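Local coordinates for mutual gliding motility protein C (MglC) (Myxococcus xanthus DK 1622, PDB 7CT3) that probably acts in the polarity control system of gliding motility, as a Roadblock/LC7-domain protein that interacts with its paralog MglB, at residues Glu62-Thr66 and Gly67-Glu71. Residues are numbered along the deposited sequence; the frame is centred on the assembly and turned at random.
Sequences ETLKT and GTVSE. With NA (sodium ion), chain B.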
loop_
_atom_site.group_PDB
_atom_site.type_symbol
_atom_site.label_atom_id
_atom_site.label_comp_id
_atom_site.label_asym_id
_atom_site.label_seq_id
_atom_site.Cartn_x
_atom_site.Cartn_y
_atom_site.Cartn_z
ATOM N N GLU A 62 -4.308 -2.628 -10.967
ATOM C CA GLU A 62 -3.827 -2.501 -12.373
ATOM C C GLU A 62 -2.322 -2.193 -12.394
ATOM O O GLU A 62 -1.635 -2.675 -13.313
ATOM C CB GLU A 62 -4.633 -1.433 -13.111
ATOM C CG GLU A 62 -6.045 -1.879 -13.442
ATOM C CD GLU A 62 -6.181 -2.701 -14.714
ATOM O OE1 GLU A 62 -5.207 -2.769 -15.495
ATOM O OE2 GLU A 62 -7.262 -3.272 -14.921
ATOM N N THR A 63 -1.810 -1.443 -11.416
ATOM C CA THR A 63 -0.377 -1.035 -11.362
ATOM C C THR A 63 0.526 -2.272 -11.237
ATOM O O THR A 63 1.688 -2.189 -11.684
ATOM C CB THR A 63 -0.113 -0.002 -10.257
ATOM O OG1 THR A 63 -0.311 -0.599 -8.976
ATOM C CG2 THR A 63 -0.977 1.234 -10.390
ATOM N N LEU A 64 0.024 -3.385 -10.689
ATOM C CA LEU A 64 0.802 -4.650 -10.537
ATOM C C LEU A 64 1.272 -5.190 -11.893
ATOM O O LEU A 64 2.255 -5.946 -11.903
ATOM C CB LEU A 64 -0.056 -5.704 -9.836
ATOM C CG LEU A 64 -0.314 -5.469 -8.353
ATOM C CD1 LEU A 64 -1.471 -6.334 -7.873
ATOM C CD2 LEU A 64 0.945 -5.747 -7.543
ATOM N N LYS A 65 0.581 -4.861 -12.985
ATOM C CA LYS A 65 0.927 -5.346 -14.349
ATOM C C LYS A 65 2.230 -4.707 -14.849
ATOM O O LYS A 65 2.805 -5.251 -15.809
ATOM C CB LYS A 65 -0.213 -5.055 -15.326
ATOM C CG LYS A 65 -1.493 -5.826 -15.051
ATOM C CD LYS A 65 -2.499 -5.703 -16.171
ATOM C CE LYS A 65 -3.925 -5.764 -15.681
ATOM N NZ LYS A 65 -4.889 -5.418 -16.748
ATOM N N THR A 66 2.675 -3.595 -14.259
ATOM C CA THR A 66 3.970 -2.952 -14.608
ATOM C C THR A 66 5.100 -3.767 -13.977
ATOM O O THR A 66 4.898 -4.262 -12.859
ATOM C CB THR A 66 4.041 -1.490 -14.155
ATOM O OG1 THR A 66 4.109 -1.484 -12.731
ATOM C CG2 THR A 66 2.870 -0.663 -14.629
ATOM N N GLY A 67 6.231 -3.889 -14.674
ATOM C CA GLY A 67 7.388 -4.699 -14.247
ATOM C C GLY A 67 7.874 -4.329 -12.855
ATOM O O GLY A 67 8.174 -5.246 -12.075
ATOM N N THR A 68 7.924 -3.036 -12.529
ATOM C CA THR A 68 8.571 -2.524 -11.288
ATOM C C THR A 68 7.675 -2.757 -10.068
ATOM O O THR A 68 8.224 -3.024 -8.986
ATOM C CB THR A 68 8.929 -1.039 -11.412
ATOM O OG1 THR A 68 9.765 -0.890 -12.560
ATOM C CG2 THR A 68 9.641 -0.508 -10.187
ATOM N N VAL A 69 6.355 -2.636 -10.220
ATOM C CA VAL A 69 5.390 -2.741 -9.086
ATOM C C VAL A 69 5.223 -4.223 -8.727
ATOM O O VAL A 69 4.835 -5.014 -9.616
ATOM C CB VAL A 69 4.045 -2.075 -9.421
ATOM C CG1 VAL A 69 3.039 -2.255 -8.296
ATOM C CG2 VAL A 69 4.217 -0.598 -9.752
ATOM N N SER A 70 5.511 -4.586 -7.475
ATOM C CA SER A 70 5.399 -5.976 -6.965
ATOM C C SER A 70 4.268 -6.098 -5.929
ATOM O O SER A 70 3.755 -7.213 -5.759
ATOM C CB SER A 70 6.717 -6.438 -6.411
ATOM O OG SER A 70 7.138 -5.586 -5.362
ATOM N N GLU A 71 3.881 -5.005 -5.263
ATOM C CA GLU A 71 2.929 -5.050 -4.121
ATOM C C GLU A 71 2.181 -3.715 -4.022
ATOM O O GLU A 71 2.822 -2.655 -4.154
ATOM C CB GLU A 71 3.732 -5.405 -2.870
ATOM C CG GLU A 71 2.950 -5.490 -1.578
ATOM C CD GLU A 71 3.895 -5.511 -0.381
ATOM O OE1 GLU A 71 4.460 -4.450 -0.065
ATOM O OE2 GLU A 71 4.112 -6.597 0.195
HETATM NA NA NA B . 4.506 -6.204 -11.474
HETATM O O HOH W 1 4.792 -7.606 -13.491
HETATM O O HOH W 2 4.431 -8.188 -10.147
#
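Val69 packs tightly against Thr63 and Thr66 where the chain turns back after a 3-10 segment. Its CB lies 3.3 Å from Thr63 O, and CG2 comes within 3.1 Å of Thr66 OG1. Thr63 O accepts two hydrogen bonds, from Thr66 N and from Thr66 OG1. The hydrogen bond from Thr66 OG1 to Thr63 O is 2.7 Å, with a C=O...donor angle of 169°. Chi1 of 70° sets that hydroxyl between its own backbone N and carbonyl carbon, facing back to Thr63. With an alanine here, Thr63 O would probably keep only its backbone hydrogen bond within this turn, and a gap would open beside Val69 CG2. The end of Leu64 is buried too: its CD2 lies 3.6 Å from Ser70 O.

A sodium ion closes the loop. Leu64 O (2.3 Å), Thr66 O and Val69 O (2.2 Å) bind it, and two waters complete the five ligands on the solvent side. Exposed Lys65 forms a salt bridge with Glu62, NZ to OE1 2.9 Å.

This sodium-binding turn links helix 44-61 to strand 71-75 of the Roadblock/LC7 domain. Leu64 also packs on Met83 and Leu85 of strand 79-87. Thr63 and Thr66 touch Gln56 of the second subunit, and Glu71 pairs antiparallel with a strand there, continuing the sheet across the interface.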